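Local coordinates for protein chaperone CupB2 (Pseudomonas aeruginosa, PDB 3Q48) that probably helps pilus subunits fold in the periplasm during fimbrial biogenesis, at residues S154-L159 with Y230-D235; V78-T83 with S112-N117; V50-G55 with V89-G94; L192-R197 with E224-R229. All coordinates share one frame; numbering follows the deposited sequence.

Interaction 1 (S154-L159 with Y230-D235); sequences SAAGKL and YEVIND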
loop_
_atom_site.group_PDB
_atom_site.type_symbol
_atom_site.label_atom_id
_atom_site.label_comp_id
_atom_site.label_asym_id
_atom_site.label_seq_id
_atom_site.Cartn_x
_atom_site.Cartn_y
_atom_site.Cartn_z
ATOM N N SER A 154 10.758 10.459 -5.685
ATOM C CA SER A 154 12.153 10.537 -5.305
ATOM C C SER A 154 12.457 9.760 -4.033
ATOM O O SER A 154 13.630 9.613 -3.640
ATOM C CB SER A 154 12.561 11.993 -5.107
ATOM O OG SER A 154 12.156 12.799 -6.216
ATOM N N ALA A 155 11.422 9.249 -3.386
ATOM C CA ALA A 155 11.594 8.826 -2.012
ATOM C C ALA A 155 12.497 7.594 -1.863
ATOM O O ALA A 155 13.446 7.587 -1.037
ATOM C CB ALA A 155 10.256 8.633 -1.337
ATOM N N ALA A 156 12.213 6.559 -2.661
ATOM C CA ALA A 156 12.914 5.270 -2.526
ATOM C C ALA A 156 14.421 5.506 -2.626
ATOM O O ALA A 156 15.212 4.791 -1.985
ATOM C CB ALA A 156 12.473 4.308 -3.598
ATOM N N GLY A 157 14.807 6.510 -3.413
ATOM C CA GLY A 157 16.219 6.827 -3.569
ATOM C C GLY A 157 16.879 7.651 -2.456
ATOM O O GLY A 157 18.059 8.005 -2.597
ATOM N N LYS A 158 16.158 7.994 -1.377
ATOM C CA LYS A 158 16.796 8.722 -0.268
ATOM C C LYS A 158 16.917 7.818 0.953
ATOM O O LYS A 158 17.336 8.225 2.014
ATOM C CB LYS A 158 16.060 10.038 0.078
ATOM C CG LYS A 158 15.880 10.950 -1.117
ATOM C CD LYS A 158 15.015 12.187 -0.820
ATOM C CE LYS A 158 14.518 12.774 -2.174
ATOM N NZ LYS A 158 14.064 14.198 -2.143
ATOM N N LEU A 159 16.495 6.585 0.804
ATOM C CA LEU A 159 16.633 5.621 1.878
ATOM C C LEU A 159 18.114 5.420 2.134
ATOM O O LEU A 159 18.905 5.437 1.203
ATOM C CB LEU A 159 15.962 4.310 1.469
ATOM C CG LEU A 159 14.501 4.542 1.143
ATOM C CD1 LEU A 159 13.886 3.251 0.634
ATOM C CD2 LEU A 159 13.757 5.036 2.381
ATOM N N TYR A 230 17.002 -3.059 -4.310
ATOM C CA TYR A 230 15.642 -3.106 -3.897
ATOM C C TYR A 230 14.673 -2.557 -4.924
ATOM O O TYR A 230 15.018 -1.638 -5.692
ATOM C CB TYR A 230 15.487 -2.406 -2.539
ATOM C CG TYR A 230 15.928 -0.951 -2.461
ATOM C CD1 TYR A 230 15.041 0.065 -2.762
ATOM C CD2 TYR A 230 17.237 -0.597 -2.063
ATOM C CE1 TYR A 230 15.421 1.424 -2.665
ATOM C CE2 TYR A 230 17.642 0.753 -1.985
ATOM C CZ TYR A 230 16.713 1.756 -2.286
ATOM O OH TYR A 230 17.034 3.101 -2.229
ATOM N N GLU A 231 13.447 -3.100 -4.927
ATOM C CA GLU A 231 12.439 -2.708 -5.883
ATOM C C GLU A 231 11.281 -2.164 -5.126
ATOM O O GLU A 231 10.822 -2.792 -4.168
ATOM C CB GLU A 231 11.930 -3.898 -6.702
ATOM C CG GLU A 231 12.972 -4.521 -7.613
ATOM C CD GLU A 231 12.424 -5.582 -8.578
ATOM O OE1 GLU A 231 11.187 -5.733 -8.713
ATOM O OE2 GLU A 231 13.238 -6.268 -9.223
ATOM N N VAL A 232 10.746 -1.038 -5.587
ATOM C CA VAL A 232 9.677 -0.430 -4.898
ATOM C C VAL A 232 8.462 -0.279 -5.786
ATOM O O VAL A 232 8.609 -0.105 -6.973
ATOM C CB VAL A 232 10.143 0.930 -4.342
ATOM C CG1 VAL A 232 11.311 0.698 -3.333
ATOM C CG2 VAL A 232 10.597 1.783 -5.430
ATOM N N ILE A 233 7.267 -0.335 -5.202
ATOM C CA ILE A 233 6.018 -0.214 -5.907
ATOM C C ILE A 233 5.583 1.244 -5.954
ATOM O O ILE A 233 5.420 1.895 -4.915
ATOM C CB ILE A 233 4.954 -1.100 -5.231
ATOM C CG1 ILE A 233 5.410 -2.557 -5.255
ATOM C CG2 ILE A 233 3.580 -1.027 -5.967
ATOM C CD1 ILE A 233 4.945 -3.414 -4.071
ATOM N N ASN A 234 5.374 1.775 -7.154
ATOM C CA ASN A 234 4.948 3.149 -7.304
ATOM C C ASN A 234 3.441 3.265 -7.095
ATOM O O ASN A 234 2.793 2.283 -6.815
ATOM C CB ASN A 234 5.420 3.710 -8.672
ATOM C CG ASN A 234 4.778 3.009 -9.887
ATOM O OD1 ASN A 234 3.694 2.443 -9.810
ATOM N ND2 ASN A 234 5.465 3.061 -11.029
ATOM N N ASP A 235 2.886 4.469 -7.267
ATOM C CA ASP A 235 1.454 4.789 -7.079
ATOM C C ASP A 235 0.532 3.952 -7.954
ATOM O O ASP A 235 -0.614 3.699 -7.566
ATOM C CB ASP A 235 1.207 6.269 -7.421
ATOM C CG ASP A 235 1.584 7.237 -6.276
ATOM O OD1 ASP A 235 2.061 6.821 -5.173
ATOM O OD2 ASP A 235 1.375 8.451 -6.499
#

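Interaction 2 (V78-T83 with S112-N117); sequences VPFSVT and SLFWLN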
loop_
_atom_site.group_PDB
_atom_site.type_symbol
_atom_site.label_atom_id
_atom_site.label_comp_id
_atom_site.label_asym_id
_atom_site.label_seq_id
_atom_site.Cartn_x
_atom_site.Cartn_y
_atom_site.Cartn_z
ATOM N N VAL A 78 -12.881 5.912 11.057
ATOM C CA VAL A 78 -11.952 6.384 10.048
ATOM C C VAL A 78 -12.676 7.407 9.186
ATOM O O VAL A 78 -13.888 7.257 8.942
ATOM C CB VAL A 78 -11.400 5.253 9.173
ATOM C CG1 VAL A 78 -10.782 4.171 10.045
ATOM C CG2 VAL A 78 -12.466 4.707 8.240
ATOM N N PRO A 79 -11.945 8.445 8.722
ATOM C CA PRO A 79 -12.553 9.532 7.970
ATOM C C PRO A 79 -12.830 9.203 6.506
ATOM O O PRO A 79 -12.835 10.089 5.676
ATOM C CB PRO A 79 -11.496 10.629 8.049
ATOM C CG PRO A 79 -10.239 9.904 8.040
ATOM C CD PRO A 79 -10.482 8.591 8.762
ATOM N N PHE A 80 -13.057 7.941 6.192
ATOM C CA PHE A 80 -13.440 7.582 4.834
ATOM C C PHE A 80 -14.748 6.788 4.826
ATOM O O PHE A 80 -15.033 6.063 5.764
ATOM C CB PHE A 80 -12.307 6.836 4.126
ATOM C CG PHE A 80 -11.028 7.601 4.074
ATOM C CD1 PHE A 80 -10.831 8.553 3.102
ATOM C CD2 PHE A 80 -10.025 7.368 5.018
ATOM C CE1 PHE A 80 -9.680 9.272 3.036
ATOM C CE2 PHE A 80 -8.831 8.099 4.995
ATOM C CZ PHE A 80 -8.661 9.060 3.995
ATOM N N SER A 81 -15.560 6.980 3.794
ATOM C CA SER A 81 -16.687 6.117 3.536
ATOM C C SER A 81 -16.508 5.470 2.146
ATOM O O SER A 81 -15.818 6.000 1.306
ATOM C CB SER A 81 -17.975 6.921 3.610
ATOM O OG SER A 81 -18.047 7.803 2.492
ATOM N N VAL A 82 -17.105 4.304 1.929
ATOM C CA VAL A 82 -17.104 3.675 0.620
ATOM C C VAL A 82 -18.536 3.443 0.213
ATOM O O VAL A 82 -19.290 2.754 0.894
ATOM C CB VAL A 82 -16.343 2.344 0.569
ATOM C CG1 VAL A 82 -16.075 1.930 -0.922
ATOM C CG2 VAL A 82 -15.037 2.490 1.258
ATOM N N THR A 83 -18.891 4.033 -0.921
ATOM C CA THR A 83 -20.217 3.969 -1.486
ATOM C C THR A 83 -20.093 3.272 -2.827
ATOM O O THR A 83 -19.209 3.616 -3.596
ATOM C CB THR A 83 -20.710 5.417 -1.713
ATOM O OG1 THR A 83 -20.513 6.140 -0.501
ATOM C CG2 THR A 83 -22.192 5.478 -2.092
ATOM N N SER A 112 -0.657 9.493 5.364
ATOM C CA SER A 112 -1.326 8.531 6.279
ATOM C C SER A 112 -1.755 7.249 5.554
ATOM O O SER A 112 -2.110 7.260 4.363
ATOM C CB SER A 112 -2.494 9.169 6.979
ATOM O OG SER A 112 -1.996 10.119 7.910
ATOM N N LEU A 113 -1.662 6.151 6.299
ATOM C CA LEU A 113 -1.947 4.823 5.782
ATOM C C LEU A 113 -3.269 4.228 6.312
ATOM O O LEU A 113 -3.468 4.116 7.527
ATOM C CB LEU A 113 -0.798 3.930 6.139
ATOM C CG LEU A 113 -0.985 2.486 5.723
ATOM C CD1 LEU A 113 -1.087 2.275 4.183
ATOM C CD2 LEU A 113 0.177 1.748 6.410
ATOM N N PHE A 114 -4.165 3.903 5.376
ATOM C CA PHE A 114 -5.424 3.203 5.630
ATOM C C PHE A 114 -5.537 1.949 4.746
ATOM O O PHE A 114 -4.691 1.703 3.854
ATOM C CB PHE A 114 -6.593 4.145 5.409
ATOM C CG PHE A 114 -6.645 5.285 6.414
ATOM C CD1 PHE A 114 -7.338 5.141 7.612
ATOM C CD2 PHE A 114 -5.969 6.470 6.179
ATOM C CE1 PHE A 114 -7.389 6.173 8.559
ATOM C CE2 PHE A 114 -6.000 7.544 7.151
ATOM C CZ PHE A 114 -6.724 7.380 8.322
ATOM N N TRP A 115 -6.547 1.127 4.989
ATOM C CA TRP A 115 -6.622 -0.120 4.257
ATOM C C TRP A 115 -8.006 -0.257 3.688
ATOM O O TRP A 115 -8.987 -0.068 4.393
ATOM C CB TRP A 115 -6.278 -1.309 5.159
ATOM C CG TRP A 115 -4.847 -1.306 5.693
ATOM C CD1 TRP A 115 -4.354 -0.629 6.822
ATOM C CD2 TRP A 115 -3.720 -1.971 5.106
ATOM N NE1 TRP A 115 -3.020 -0.909 6.969
ATOM C CE2 TRP A 115 -2.607 -1.719 5.932
ATOM C CE3 TRP A 115 -3.561 -2.801 3.992
ATOM C CZ2 TRP A 115 -1.334 -2.234 5.647
ATOM C CZ3 TRP A 115 -2.307 -3.348 3.736
ATOM C CH2 TRP A 115 -1.215 -3.058 4.562
ATOM N N LEU A 116 -8.088 -0.517 2.390
ATOM C CA LEU A 116 -9.363 -0.825 1.765
ATOM C C LEU A 116 -9.510 -2.320 1.753
ATOM O O LEU A 116 -8.572 -3.036 1.349
ATOM C CB LEU A 116 -9.420 -0.298 0.344
ATOM C CG LEU A 116 -10.649 -0.574 -0.492
ATOM C CD1 LEU A 116 -11.951 -0.071 0.134
ATOM C CD2 LEU A 116 -10.396 0.079 -1.844
ATOM N N ASN A 117 -10.648 -2.796 2.274
ATOM C CA ASN A 117 -10.965 -4.227 2.231
ATOM C C ASN A 117 -12.084 -4.467 1.190
ATOM O O ASN A 117 -13.015 -3.666 1.082
ATOM C CB ASN A 117 -11.443 -4.718 3.563
ATOM C CG ASN A 117 -10.449 -4.537 4.654
ATOM O OD1 ASN A 117 -9.574 -5.384 4.853
ATOM N ND2 ASN A 117 -10.619 -3.462 5.442
#

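Interaction 3 (V50-G55 with V89-G94); sequences VSNTSG and VEPNGG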
loop_
_atom_site.group_PDB
_atom_site.type_symbol
_atom_site.label_atom_id
_atom_site.label_comp_id
_atom_site.label_asym_id
_atom_site.label_seq_id
_atom_site.Cartn_x
_atom_site.Cartn_y
_atom_site.Cartn_z
ATOM N N VAL A 50 -13.839 -2.420 -9.496
ATOM C CA VAL A 50 -13.713 -3.813 -9.137
ATOM C C VAL A 50 -14.403 -4.675 -10.183
ATOM O O VAL A 50 -15.576 -4.517 -10.417
ATOM C CB VAL A 50 -14.296 -4.131 -7.735
ATOM C CG1 VAL A 50 -13.730 -3.174 -6.681
ATOM C CG2 VAL A 50 -15.816 -4.068 -7.750
ATOM N N SER A 51 -13.661 -5.577 -10.811
ATOM C CA SER A 51 -14.164 -6.445 -11.872
ATOM C C SER A 51 -14.526 -7.823 -11.357
ATOM O O SER A 51 -13.863 -8.381 -10.474
ATOM C CB SER A 51 -13.120 -6.647 -12.968
ATOM O OG SER A 51 -12.706 -5.425 -13.531
ATOM N N ASN A 52 -15.597 -8.367 -11.923
ATOM C CA ASN A 52 -16.007 -9.739 -11.670
ATOM C C ASN A 52 -15.612 -10.535 -12.905
ATOM O O ASN A 52 -16.213 -10.401 -13.994
ATOM C CB ASN A 52 -17.500 -9.791 -11.383
ATOM C CG ASN A 52 -18.028 -11.172 -11.299
ATOM O OD1 ASN A 52 -17.275 -12.129 -11.396
ATOM N ND2 ASN A 52 -19.349 -11.302 -11.128
ATOM N N THR A 53 -14.559 -11.335 -12.754
ATOM C CA THR A 53 -13.988 -11.987 -13.936
ATOM C C THR A 53 -14.692 -13.311 -14.285
ATOM O O THR A 53 -14.620 -13.785 -15.433
ATOM C CB THR A 53 -12.451 -12.106 -13.850
ATOM O OG1 THR A 53 -11.924 -12.237 -15.172
ATOM C CG2 THR A 53 -12.024 -13.279 -12.958
ATOM N N SER A 54 -15.423 -13.848 -13.302
ATOM C CA SER A 54 -16.211 -15.077 -13.448
ATOM C C SER A 54 -17.540 -14.955 -14.258
ATOM O O SER A 54 -17.876 -13.886 -14.819
ATOM C CB SER A 54 -16.494 -15.640 -12.058
ATOM O OG SER A 54 -17.599 -14.977 -11.477
ATOM N N GLY A 55 -18.292 -16.052 -14.308
ATOM C CA GLY A 55 -19.514 -16.115 -15.097
ATOM C C GLY A 55 -20.783 -16.015 -14.271
ATOM O O GLY A 55 -21.876 -16.107 -14.842
ATOM N N VAL A 89 -21.889 -7.325 -8.786
ATOM C CA VAL A 89 -20.979 -7.120 -9.878
ATOM C C VAL A 89 -21.349 -8.168 -10.916
ATOM O O VAL A 89 -21.244 -9.360 -10.647
ATOM C CB VAL A 89 -19.518 -7.288 -9.411
ATOM C CG1 VAL A 89 -18.545 -6.834 -10.494
ATOM C CG2 VAL A 89 -19.256 -6.530 -8.062
ATOM N N GLU A 90 -21.773 -7.714 -12.093
ATOM C CA GLU A 90 -22.192 -8.590 -13.166
ATOM C C GLU A 90 -21.125 -9.600 -13.537
ATOM O O GLU A 90 -19.939 -9.343 -13.356
ATOM C CB GLU A 90 -22.548 -7.822 -14.460
ATOM C CG GLU A 90 -23.753 -6.905 -14.425
ATOM C CD GLU A 90 -25.018 -7.534 -13.847
ATOM O OE1 GLU A 90 -25.363 -8.688 -14.193
ATOM O OE2 GLU A 90 -25.673 -6.842 -13.038
ATOM N N PRO A 91 -21.554 -10.751 -14.080
ATOM C CA PRO A 91 -20.612 -11.635 -14.765
ATOM C C PRO A 91 -19.870 -10.888 -15.885
ATOM O O PRO A 91 -20.489 -10.177 -16.686
ATOM C CB PRO A 91 -21.504 -12.751 -15.334
ATOM C CG PRO A 91 -22.918 -12.385 -14.968
ATOM C CD PRO A 91 -22.865 -11.377 -13.879
ATOM N N ASN A 92 -18.544 -11.029 -15.905
ATOM C CA ASN A 92 -17.671 -10.347 -16.879
ATOM C C ASN A 92 -17.999 -8.874 -16.949
ATOM O O ASN A 92 -18.300 -8.345 -18.022
ATOM C CB ASN A 92 -17.784 -10.965 -18.278
ATOM C CG ASN A 92 -17.713 -12.488 -18.261
ATOM O OD1 ASN A 92 -18.695 -13.163 -18.630
ATOM N ND2 ASN A 92 -16.560 -13.040 -17.824
ATOM N N GLY A 93 -17.967 -8.221 -15.803
ATOM C CA GLY A 93 -18.459 -6.878 -15.685
ATOM C C GLY A 93 -17.667 -6.233 -14.588
ATOM O O GLY A 93 -16.681 -6.794 -14.113
ATOM N N GLY A 94 -18.063 -5.045 -14.185
ATOM C CA GLY A 94 -17.313 -4.339 -13.176
ATOM C C GLY A 94 -18.217 -3.353 -12.494
ATOM O O GLY A 94 -19.159 -2.836 -13.108
#

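Interaction 4 (L192-R197 with E224-R229); sequences LIVDGR and EAASVR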
loop_
_atom_site.group_PDB
_atom_site.type_symbol
_atom_site.label_atom_id
_atom_site.label_comp_id
_atom_site.label_asym_id
_atom_site.label_seq_id
_atom_site.Cartn_x
_atom_site.Cartn_y
_atom_site.Cartn_z
ATOM N N LEU A 192 20.424 -8.523 -0.696
ATOM C CA LEU A 192 21.861 -8.320 -0.499
ATOM C C LEU A 192 22.583 -8.975 -1.661
ATOM O O LEU A 192 22.226 -10.088 -2.049
ATOM C CB LEU A 192 22.346 -8.953 0.828
ATOM C CG LEU A 192 21.711 -8.402 2.118
ATOM C CD1 LEU A 192 22.507 -8.798 3.364
ATOM C CD2 LEU A 192 21.566 -6.863 2.040
ATOM N N ILE A 193 23.609 -8.293 -2.195
ATOM C CA ILE A 193 24.379 -8.774 -3.353
ATOM C C ILE A 193 25.869 -8.679 -3.065
ATOM O O ILE A 193 26.342 -7.661 -2.568
ATOM C CB ILE A 193 23.987 -7.968 -4.636
ATOM C CG1 ILE A 193 22.515 -8.230 -4.987
ATOM C CG2 ILE A 193 24.852 -8.326 -5.816
ATOM C CD1 ILE A 193 22.113 -7.719 -6.288
ATOM N N VAL A 194 26.608 -9.748 -3.339
ATOM C CA VAL A 194 28.058 -9.749 -3.170
ATOM C C VAL A 194 28.651 -10.508 -4.302
ATOM O O VAL A 194 28.470 -11.720 -4.349
ATOM C CB VAL A 194 28.534 -10.462 -1.879
ATOM C CG1 VAL A 194 30.024 -10.184 -1.670
ATOM C CG2 VAL A 194 27.743 -9.981 -0.663
ATOM N N ASP A 195 29.381 -9.827 -5.196
ATOM C CA ASP A 195 29.969 -10.459 -6.404
ATOM C C ASP A 195 28.959 -11.290 -7.221
ATOM O O ASP A 195 29.279 -12.390 -7.645
ATOM C CB ASP A 195 31.201 -11.328 -6.073
ATOM C CG ASP A 195 32.425 -10.508 -5.629
ATOM O OD1 ASP A 195 32.357 -9.249 -5.542
ATOM O OD2 ASP A 195 33.477 -11.148 -5.344
ATOM N N GLY A 196 27.755 -10.742 -7.420
ATOM C CA GLY A 196 26.674 -11.370 -8.166
ATOM C C GLY A 196 25.774 -12.338 -7.388
ATOM O O GLY A 196 24.793 -12.836 -7.948
ATOM N N ARG A 197 26.112 -12.625 -6.126
ATOM C CA ARG A 197 25.394 -13.631 -5.317
ATOM C C ARG A 197 24.243 -12.921 -4.700
ATOM O O ARG A 197 24.449 -11.885 -4.129
ATOM C CB ARG A 197 26.252 -14.233 -4.196
ATOM C CG ARG A 197 27.193 -15.297 -4.651
ATOM C CD ARG A 197 28.042 -15.819 -3.499
ATOM N NE ARG A 197 29.365 -15.191 -3.430
ATOM C CZ ARG A 197 29.820 -14.487 -2.391
ATOM N NH1 ARG A 197 29.066 -14.311 -1.294
ATOM N NH2 ARG A 197 31.045 -13.960 -2.442
ATOM N N GLU A 224 29.185 -8.316 3.661
ATOM C CA GLU A 224 30.648 -8.054 3.678
ATOM C C GLU A 224 30.904 -6.835 2.795
ATOM O O GLU A 224 30.796 -5.695 3.263
ATOM C CB GLU A 224 31.486 -9.274 3.194
ATOM N N ALA A 225 31.229 -7.092 1.524
ATOM C CA ALA A 225 31.355 -6.055 0.500
ATOM C C ALA A 225 29.958 -5.799 -0.122
ATOM O O ALA A 225 29.823 -5.324 -1.263
ATOM C CB ALA A 225 32.386 -6.495 -0.567
ATOM N N ALA A 226 28.927 -6.117 0.662
ATOM C CA ALA A 226 27.525 -6.087 0.227
ATOM C C ALA A 226 27.021 -4.743 -0.284
ATOM O O ALA A 226 27.424 -3.652 0.159
ATOM C CB ALA A 226 26.621 -6.608 1.323
ATOM N N SER A 227 26.150 -4.855 -1.269
ATOM C CA SER A 227 25.398 -3.760 -1.823
ATOM C C SER A 227 23.965 -4.150 -1.519
ATOM O O SER A 227 23.683 -5.323 -1.308
ATOM C CB SER A 227 25.629 -3.771 -3.321
ATOM O OG SER A 227 24.968 -2.685 -3.932
ATOM N N VAL A 228 23.037 -3.215 -1.480
ATOM C CA VAL A 228 21.638 -3.611 -1.377
ATOM C C VAL A 228 20.903 -3.324 -2.701
ATOM O O VAL A 228 21.097 -2.256 -3.284
ATOM C CB VAL A 228 20.908 -2.966 -0.122
ATOM C CG1 VAL A 228 20.794 -1.451 -0.238
ATOM C CG2 VAL A 228 19.511 -3.543 0.033
ATOM N N ARG A 229 20.040 -4.236 -3.159
ATOM C CA ARG A 229 19.229 -3.965 -4.374
ATOM C C ARG A 229 17.788 -4.087 -3.999
ATOM O O ARG A 229 17.374 -5.111 -3.416
ATOM C CB ARG A 229 19.529 -4.975 -5.477
ATOM C CG ARG A 229 18.595 -4.906 -6.695
ATOM C CD ARG A 229 19.157 -5.757 -7.853
ATOM N NE ARG A 229 20.424 -5.227 -8.336
ATOM C CZ ARG A 229 21.152 -5.742 -9.324
ATOM N NH1 ARG A 229 20.747 -6.835 -9.968
ATOM N NH2 ARG A 229 22.309 -5.159 -9.657
#

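Interaction 1 (S154-L159 with Y230-D235)
Ala-156 CB and the two methyls of Val-232 form the apolar centre of this contact, with CB lying 3.6 Å from Val-232 CG2 and nearly as close to CG1. Beside them the ring of Tyr-230 adds its CE1 edge carbon, 4.2 Å from the same Ala-156 CB. Leu-159, three residues on, adds CD1, 4.1 Å from Tyr-230 CE1, while its side chain crosses the phenol obliquely. Tyr-230 CG sits between the backbone N and the carbonyl carbon (chi1 58°), on the side facing the turn, and the ring then runs on to the Ala-156 carbonyl. Trp-161 and His-242 also meet this ring, and Val-185 and Phe-187 pack on Leu-159, which puts the contact inside the C-terminal immunoglobulin-like domain, where the loop leading to strand 160-163 is laid against strand 227-233. At the polar edge the Tyr-230 hydroxyl donates to Ala-156 O, an acceptor near the plane of the ring; the modelled OH to O distance of 2.5 Å is very short and its exact value doubtful. The turn is braced internally by Lys-158 N bonding to Ala-155 O at 2.8 Å. The chemistry implies a division of labour: methyl and ring carbons fill the buried interface, while the phenol gives the loop carbonyl a donor where the backbones, 7.0 Å apart at the closest alpha carbons (Ala-156 and Val-232), do not pair.

Interaction 2 (V78-T83 with S112-N117)
Phe-80 and Val-82 look toward Phe-114 and Leu-116 from strands that do not pair with each other, the nearest alpha carbons being those of Val-78 and Phe-114 at 8.5 Å. Side chains alone therefore span the distance. The main event is a T-shaped aromatic pair in which the edge of Phe-80 is directed at the face of Phe-114, with centroids 5.0 Å apart and planes at 71°. Phe-80 CE2 leads the approach, 3.5 Å from Phe-114 CD2, and stands over the face somewhat toward the rim instead of over the ring centre. The two side chains cross at about a right angle. Both strands belong to the PapD-type N-terminal domain, an immunoglobulin-like fold in which strand 58-65 comes between them in the strand order, and its Ile-64 touches Val-78, Phe-80 and Val-82 alike; Phe-39 and Tyr-101 also meet the Phe-80 ring. Pro-79 approaches Phe-114 at another part of the ring, its CD 3.9 Å from CE1, again crossing at roughly a right angle. Val-78 CB reaches the same CE1 at 4.2 Å, so two neighbouring residues of the loop before the strand share one ring carbon. Farther along, Val-82 CG2 meets Leu-116 CD1 at 4.2 Å. The CB of Leu-116 does not point at the other strand, yet CG, anti to the backbone N (chi1 177°), carries the branch toward Val-82. Leu-116 also packs on Ile-99, and Val-82 on Leu-97, both from strand 93-101.

Interaction 3 (V50-G55 with V89-G94)
Asn-52 holds its CG anti to the backbone N (chi1 172°), which carries CG toward Val-89, and chi2 (3°) then orients the amide. Val-89 likewise has CG1 anti to its own N, which sets that methyl against Asn-52 CB at 3.3 Å. Asn-52 ND2 donates to Val-89 O over 2.8 Å in a fairly straight bond (163° at the hydrogen); the acceptor lies in the plane of the amide, although the donor stands well above the plane of the Val-89 carbonyl. The other end of the amide works inside its own loop, where Ser-54 OG donates to Asn-52 OD1 at 2.9 Å on a lone pair. With Val-89 O and Thr-56 O on ND2 and Ser-54 OG on OD1, the amide is held at both ends, which fixes its rotation. Along the backbone Asn-52 N bonds to Gly-93 O at 2.9 Å, whereas the return bond from Gly-93 N is weak. Asn-92 and Gly-93 together face Asn-52 as a G1 beta bulge, and Asn-92 N bonds to Ser-54 O at 3.1 Å. Val-50 CG2 and Val-89 CG2 make an apolar contact at 4.2 Å. All this lies at one end of the N-terminal domain's sheet: strand 45-52 is an outermost strand beside 93-101, the turn 90-92 links that strand to 80-89, and the loop after Asn-52 runs on to strand 58-65, whose Val-58 packs on both Asn-52 and Val-89.

Interaction 4 (L192-R197 with E224-R229)
Ile-193 lays its CD1 over one face of the Arg-229 guanidinium, 3.6 Å from NE and offset toward the rim of the flat group. In the isoleucine chi1 (-64°) sets CG1 beside the backbone N, and the extended chi2 (-170°) then takes CD1 out to Arg-229. Arg-229 starts out extended, with CG anti to the backbone N, then bends at chi3 (-64°); its CB, CD and NE all lie close to that methyl. The charge is directed elsewhere, NE forming a salt bridge with Asp-243. On the opposite face of the sheet Leu-192 CD2 and Val-228 CG2 stand 4.4 Å apart, a looser touch. Val-194, with CG2 anti to its carbonyl carbon, directs that methyl to Ala-226 CB at 4.1 Å. Between these side chains the backbones are joined at an antiparallel hydrogen-bonded pair: Ile-193 N to Ser-227 O and Ser-227 N to Ile-193 O are each 3.1 Å. The Ser-227 hydroxyl is engaged by Arg-244 O. Beyond Val-194 a type I' turn through Asp-195 and Gly-196 reverses the chain into strand 197-206. Strand 185-194 lies between 197-206 and 227-233 in the C-terminal domain's four-stranded sheet, while Val-228 packs on Trp-161 and Ala-226 on Phe-163, both of strand 160-163 in the three-stranded sheet.

Overall arrangement
The four contacts sample the two immunoglobulin-like domains of the chaperone, interactions 2 and 3 in the N-terminal one and 1 and 4 in the C-terminal one. Interaction 1 is the most buried and relies on aliphatic groups plus one phenol; interaction 2, partly buried, is entirely apolar and aromatic. Interactions 3 and 4, the more exposed pair, lie toward domain ends, with centres about 45 Å apart, and there main-chain pairing carries the load: 3 adds an asparagine amide, 4 an aliphatic-guanidinium touch. Interactions 1 and 4 adjoin along strand 227-233, whereas 2 and 3 alternate along the chain and meet the same sheet through strands 80-89 and 93-101.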